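Local coordinates for tight junction protein ZO-3 (PDB 3KFV), which links tight junction membrane proteins such as claudins and occludin to the actin cytoskeleton as a MAGUK scaffold, here represented by its SH3 and guanylate kinase-like domains, at residues F29-T34 with G64-Q69; P133-V138 with Y215-P220. One frame throughout, in Å; residues are numbered along the deposited sequence.

Contact 1: residues F29-T34 with G64-Q69; sequences FHVLDT and GIIPNQ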
loop_
_atom_site.group_PDB
_atom_site.type_symbol
_atom_site.label_atom_id
_atom_site.label_comp_id
_atom_site.label_asym_id
_atom_site.label_seq_id
_atom_site.Cartn_x
_atom_site.Cartn_y
_atom_site.Cartn_z
ATOM N N PHE A 29 15.570 1.989 3.994
ATOM C CA PHE A 29 16.442 2.459 5.059
ATOM C C PHE A 29 17.150 3.751 4.701
ATOM O O PHE A 29 17.742 3.882 3.630
ATOM C CB PHE A 29 17.471 1.387 5.428
ATOM C CG PHE A 29 16.875 0.200 6.112
ATOM C CD1 PHE A 29 16.954 0.068 7.487
ATOM C CD2 PHE A 29 16.213 -0.776 5.383
ATOM C CE1 PHE A 29 16.394 -1.025 8.122
ATOM C CE2 PHE A 29 15.651 -1.868 6.010
ATOM C CZ PHE A 29 15.741 -1.993 7.381
ATOM N N HIS A 30 17.080 4.710 5.610
ATOM C CA HIS A 30 17.917 5.882 5.509
ATOM C C HIS A 30 19.272 5.520 6.090
ATOM O O HIS A 30 19.453 5.529 7.307
ATOM C CB HIS A 30 17.298 7.046 6.272
ATOM C CG HIS A 30 18.100 8.305 6.196
ATOM N ND1 HIS A 30 18.122 9.235 7.212
ATOM C CD2 HIS A 30 18.922 8.781 5.231
ATOM C CE1 HIS A 30 18.914 10.237 6.872
ATOM N NE2 HIS A 30 19.412 9.985 5.675
ATOM N N VAL A 31 20.210 5.161 5.215
ATOM C CA VAL A 31 21.564 4.809 5.633
ATOM C C VAL A 31 22.329 6.066 6.030
ATOM O O VAL A 31 22.721 6.861 5.170
ATOM C CB VAL A 31 22.327 4.089 4.511
ATOM C CG1 VAL A 31 23.734 3.747 4.958
ATOM C CG2 VAL A 31 21.582 2.845 4.102
ATOM N N LEU A 32 22.532 6.238 7.332
ATOM C CA LEU A 32 23.133 7.456 7.866
ATOM C C LEU A 32 24.613 7.581 7.522
ATOM O O LEU A 32 25.076 8.652 7.120
ATOM C CB LEU A 32 22.930 7.540 9.380
ATOM C CG LEU A 32 21.469 7.576 9.839
ATOM C CD1 LEU A 32 21.373 7.818 11.340
ATOM C CD2 LEU A 32 20.697 8.634 9.067
ATOM N N ASP A 33 25.355 6.489 7.680
ATOM C CA ASP A 33 26.775 6.500 7.350
ATOM C C ASP A 33 27.269 5.133 6.902
ATOM O O ASP A 33 26.723 4.113 7.310
ATOM C CB ASP A 33 27.610 6.983 8.538
ATOM C CG ASP A 33 29.075 7.157 8.179
ATOM O OD1 ASP A 33 29.412 8.170 7.517
ATOM O OD2 ASP A 33 29.887 6.275 8.549
ATOM N N THR A 34 28.305 5.122 6.068
ATOM C CA THR A 34 28.891 3.880 5.585
ATOM C C THR A 34 30.325 3.717 6.088
ATOM O O THR A 34 30.560 3.442 7.268
ATOM C CB THR A 34 28.882 3.814 4.043
ATOM O OG1 THR A 34 29.819 4.760 3.510
ATOM C CG2 THR A 34 27.501 4.131 3.506
ATOM N N GLY A 64 19.822 1.354 13.887
ATOM C CA GLY A 64 20.633 0.157 14.034
ATOM C C GLY A 64 21.635 -0.094 12.923
ATOM O O GLY A 64 22.014 0.815 12.191
ATOM N N ILE A 65 22.063 -1.346 12.807
ATOM C CA ILE A 65 23.083 -1.741 11.841
ATOM C C ILE A 65 22.487 -2.606 10.732
ATOM O O ILE A 65 21.561 -3.375 10.973
ATOM C CB ILE A 65 24.219 -2.529 12.540
ATOM C CG1 ILE A 65 25.057 -1.595 13.413
ATOM C CG2 ILE A 65 25.111 -3.220 11.522
ATOM C CD1 ILE A 65 25.865 -0.596 12.613
ATOM N N ILE A 66 23.013 -2.463 9.516
ATOM C CA ILE A 66 22.636 -3.326 8.397
ATOM C C ILE A 66 23.862 -3.672 7.552
ATOM O O ILE A 66 24.832 -2.910 7.518
ATOM C CB ILE A 66 21.550 -2.687 7.493
ATOM C CG1 ILE A 66 22.034 -1.359 6.907
ATOM C CG2 ILE A 66 20.250 -2.498 8.256
ATOM C CD1 ILE A 66 21.138 -0.825 5.814
ATOM N N PRO A 67 23.821 -4.830 6.867
ATOM C CA PRO A 67 24.937 -5.304 6.044
ATOM C C PRO A 67 25.307 -4.305 4.953
ATOM O O PRO A 67 24.438 -3.590 4.443
ATOM C CB PRO A 67 24.385 -6.583 5.402
ATOM C CG PRO A 67 23.293 -7.025 6.295
ATOM C CD PRO A 67 22.690 -5.775 6.860
ATOM N N ASN A 68 26.588 -4.258 4.601
ATOM C CA ASN A 68 27.015 -3.397 3.514
ATOM C C ASN A 68 26.693 -4.046 2.179
ATOM O O ASN A 68 26.204 -5.172 2.139
ATOM C CB ASN A 68 28.496 -3.018 3.637
ATOM C CG ASN A 68 29.419 -4.224 3.713
ATOM O OD1 ASN A 68 29.153 -5.269 3.121
ATOM N ND2 ASN A 68 30.532 -4.067 4.426
ATOM N N GLN A 69 26.949 -3.327 1.092
ATOM C CA GLN A 69 26.544 -3.772 -0.238
ATOM C C GLN A 69 27.067 -5.165 -0.543
ATOM O O GLN A 69 26.357 -6.003 -1.107
ATOM C CB GLN A 69 27.056 -2.807 -1.303
ATOM C CG GLN A 69 26.651 -3.189 -2.711
ATOM C CD GLN A 69 25.269 -2.676 -3.063
ATOM O OE1 GLN A 69 24.853 -1.615 -2.591
ATOM N NE2 GLN A 69 24.549 -3.426 -3.897
#
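F29 and V31 on strand 28-33 meet I66 at the end of strand 60-66 without any backbone bond between the two segments; the nearest CA atoms, those of V31 and I66, lie 8.7 Å apart, and strand 49-54 runs between the two strands in the sheet. The contact is therefore carried by side chains across the SH3 sheet. I66 supplies both touching atoms on its side. Its methyl CG2 stands 4.1 Å from CE1 of F29, approaching the ring obliquely, while the longer branch carries CD1 to 4.1 Å from CG2 of V31. This division follows from the first torsion of I66: CG1 sits between the backbone N and the carbonyl carbon (chi1 59°), and CG2 lies anti to that carbon, which lets the two branches reach F29 and V31, two residues apart on one strand. Further apolar cover comes from A51 of the intervening strand, against I66, and from I7 and L21, against F29. Past I66 the chain turns into helix 69-82, and OD1 of N68, the N-cap residue, accepts a bond from the backbone N of R71. Both pairs across the segments are apolar, which implies cohesion by burial of hydrocarbon within the SH3 core.

Contact 2: residues P133-V138 with Y215-P220; sequences PYERVV and YVQYYP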
loop_
_atom_site.group_PDB
_atom_site.type_symbol
_atom_site.label_atom_id
_atom_site.label_comp_id
_atom_site.label_asym_id
_atom_site.label_seq_id
_atom_site.Cartn_x
_atom_site.Cartn_y
_atom_site.Cartn_z
ATOM N N PRO A 133 19.837 -6.786 -4.651
ATOM C CA PRO A 133 19.693 -6.903 -3.197
ATOM C C PRO A 133 19.464 -5.538 -2.551
ATOM O O PRO A 133 18.571 -5.393 -1.714
ATOM C CB PRO A 133 21.041 -7.475 -2.766
ATOM C CG PRO A 133 21.478 -8.290 -3.937
ATOM C CD PRO A 133 20.968 -7.580 -5.164
ATOM N N TYR A 134 20.270 -4.553 -2.936
ATOM C CA TYR A 134 20.084 -3.187 -2.469
ATOM C C TYR A 134 19.773 -2.290 -3.652
ATOM O O TYR A 134 20.476 -2.318 -4.672
ATOM C CB TYR A 134 21.334 -2.656 -1.768
ATOM C CG TYR A 134 21.499 -3.081 -0.327
ATOM C CD1 TYR A 134 20.479 -3.740 0.354
ATOM C CD2 TYR A 134 22.670 -2.791 0.364
ATOM C CE1 TYR A 134 20.633 -4.121 1.676
ATOM C CE2 TYR A 134 22.832 -3.166 1.684
ATOM C CZ TYR A 134 21.813 -3.829 2.336
ATOM O OH TYR A 134 21.984 -4.189 3.653
ATOM N N GLU A 135 18.728 -1.483 -3.507
ATOM C CA GLU A 135 18.330 -0.549 -4.549
ATOM C C GLU A 135 18.325 0.851 -3.970
ATOM O O GLU A 135 17.521 1.160 -3.096
ATOM C CB GLU A 135 16.932 -0.900 -5.057
ATOM C CG GLU A 135 16.475 -0.111 -6.258
ATOM C CD GLU A 135 14.967 -0.148 -6.443
ATOM O OE1 GLU A 135 14.476 0.346 -7.488
ATOM O OE2 GLU A 135 14.265 -0.662 -5.542
ATOM N N ARG A 136 19.230 1.700 -4.435
ATOM C CA ARG A 136 19.217 3.090 -3.999
ATOM C C ARG A 136 17.951 3.770 -4.503
ATOM O O ARG A 136 17.630 3.694 -5.691
ATOM C CB ARG A 136 20.469 3.828 -4.483
ATOM C CG ARG A 136 21.751 3.394 -3.778
ATOM C CD ARG A 136 22.919 4.329 -4.086
ATOM N NE ARG A 136 22.605 5.725 -3.784
ATOM C CZ ARG A 136 23.510 6.688 -3.636
ATOM N NH1 ARG A 136 24.804 6.416 -3.755
ATOM N NH2 ARG A 136 23.121 7.925 -3.359
ATOM N N VAL A 137 17.223 4.415 -3.595
ATOM C CA VAL A 137 15.973 5.089 -3.946
ATOM C C VAL A 137 15.977 6.553 -3.507
ATOM O O VAL A 137 16.690 6.934 -2.580
ATOM C CB VAL A 137 14.729 4.389 -3.313
ATOM C CG1 VAL A 137 14.476 3.035 -3.947
ATOM C CG2 VAL A 137 14.887 4.259 -1.812
ATOM N N VAL A 138 15.170 7.368 -4.177
ATOM C CA VAL A 138 14.976 8.762 -3.787
ATOM C C VAL A 138 13.479 9.061 -3.736
ATOM O O VAL A 138 12.676 8.290 -4.259
ATOM C CB VAL A 138 15.668 9.753 -4.768
ATOM C CG1 VAL A 138 17.181 9.744 -4.575
ATOM C CG2 VAL A 138 15.290 9.445 -6.217
ATOM N N TYR A 215 5.234 -3.019 -3.773
ATOM C CA TYR A 215 6.535 -3.563 -4.134
ATOM C C TYR A 215 7.011 -3.103 -5.509
ATOM O O TYR A 215 8.182 -2.749 -5.680
ATOM C CB TYR A 215 6.527 -5.092 -4.058
ATOM C CG TYR A 215 7.912 -5.687 -4.141
ATOM C CD1 TYR A 215 8.867 -5.397 -3.173
ATOM C CD2 TYR A 215 8.272 -6.525 -5.184
ATOM C CE1 TYR A 215 10.137 -5.930 -3.239
ATOM C CE2 TYR A 215 9.544 -7.062 -5.259
ATOM C CZ TYR A 215 10.469 -6.760 -4.282
ATOM O OH TYR A 215 11.735 -7.280 -4.347
ATOM N N VAL A 216 6.108 -3.116 -6.486
ATOM C CA VAL A 216 6.441 -2.627 -7.822
ATOM C C VAL A 216 6.347 -1.105 -7.888
ATOM O O VAL A 216 6.494 -0.518 -8.953
ATOM C CB VAL A 216 5.545 -3.244 -8.920
ATOM C CG1 VAL A 216 5.688 -4.758 -8.929
ATOM C CG2 VAL A 216 4.093 -2.829 -8.726
ATOM N N GLN A 217 6.082 -0.479 -6.746
ATOM C CA GLN A 217 6.176 0.974 -6.624
ATOM C C GLN A 217 5.060 1.754 -7.329
ATOM O O GLN A 217 5.257 2.883 -7.781
ATOM C CB GLN A 217 7.558 1.453 -7.069
ATOM C CG GLN A 217 8.678 0.828 -6.253
ATOM C CD GLN A 217 10.023 1.472 -6.507
ATOM O OE1 GLN A 217 10.536 2.203 -5.656
ATOM N NE2 GLN A 217 10.605 1.210 -7.681
ATOM N N TYR A 218 3.888 1.134 -7.411
ATOM C CA TYR A 218 2.676 1.821 -7.818
ATOM C C TYR A 218 2.102 2.544 -6.611
ATOM O O TYR A 218 1.296 3.456 -6.750
ATOM C CB TYR A 218 1.665 0.818 -8.359
ATOM C CG TYR A 218 1.831 0.544 -9.832
ATOM C CD1 TYR A 218 0.771 0.709 -10.708
ATOM C CD2 TYR A 218 3.056 0.146 -10.350
ATOM C CE1 TYR A 218 0.920 0.472 -12.060
ATOM C CE2 TYR A 218 3.216 -0.099 -11.705
ATOM C CZ TYR A 218 2.142 0.066 -12.557
ATOM O OH TYR A 218 2.282 -0.170 -13.911
ATOM N N TYR A 219 2.537 2.115 -5.428
ATOM C CA TYR A 219 2.176 2.731 -4.149
ATOM C C TYR A 219 0.769 3.299 -4.104
ATOM O O TYR A 219 0.587 4.520 -4.130
ATOM C CB TYR A 219 3.184 3.814 -3.755
ATOM C CG TYR A 219 4.546 3.263 -3.421
ATOM C CD1 TYR A 219 4.731 2.426 -2.322
ATOM C CD2 TYR A 219 5.644 3.567 -4.206
ATOM C CE1 TYR A 219 5.970 1.917 -2.017
ATOM C CE2 TYR A 219 6.891 3.060 -3.904
ATOM C CZ TYR A 219 7.047 2.238 -2.810
ATOM O OH TYR A 219 8.298 1.744 -2.523
ATOM N N PRO A 220 -0.232 2.413 -4.002
ATOM C CA PRO A 220 -1.624 2.865 -4.010
ATOM C C PRO A 220 -1.844 3.831 -2.864
ATOM O O PRO A 220 -1.071 3.824 -1.905
ATOM C CB PRO A 220 -2.421 1.585 -3.736
ATOM C CG PRO A 220 -1.462 0.455 -3.875
ATOM C CD PRO A 220 -0.103 1.000 -3.614
#
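E135 and V137, on strand 134-141, face the loop that leaves helix 207-215, and Q217 is the residue of that loop that touches them. Taken in order, the loop starts at Y215, the last helical residue, whose hydroxyl bonds T126 and H10 and whose backbone O accepts a bond from R8. After V216, Q217 adopts a positive phi (72°) and completes a Schellman motif with two bonds back into the last helical turn. The turn sends its side chain toward the strand. CG lies anti to the carbonyl carbon (chi1 -59°), the chain continues extended, and the amide ends facing both strand residues: NE2 comes to 4.0 Å from OE1 of E135, and OE1 of Q217 to 4.4 Å from CG1 of V137. E135, also extended, runs past Q217 in the opposite direction, with carboxylate and amide planes 56° apart. The first of these distances is too long for a hydrogen bond, and the carboxylate is held instead through OE2, by a salt bridge to R8 and a bond from H10. Y218 packs on L213 and P147. Y219 packs on R8, I295 and W296, and P220 leads into strand 221-227 of the guanylate kinase-like domain. Thus the glutamine meets the strand by contact alone, with no hydrogen bond across the two segments, whereas R8, bonded to both E135 and the O of Y215, supplies one polar tie between the SH3-side sheet and the helix end, and H10, bonded to E135 and to the hydroxyl of Y215, a second.

The two contacts illustrate how the SH3 and guanylate kinase-like parts of a MAGUK protein are joined through a shared sheet. Contact 1 lies inside the SH3 fold, and contact 2 joins the same antiparallel sheet to the guanylate kinase-like domain, their centres about 17 Å apart. Y134, at the start of the strand in contact 2, bridges them: its OH is 2.6 Å from O of P67, a probable hydrogen bond, and 4.1 Å from CD1 of I66. Strand 134-141 pairs with strand 5-9 and with strand 294-298, so segments distant in sequence complete the SH3 sheet. One contact is apolar; the other brings a glutamine amide to a buried glutamate bonded to R8 and H10.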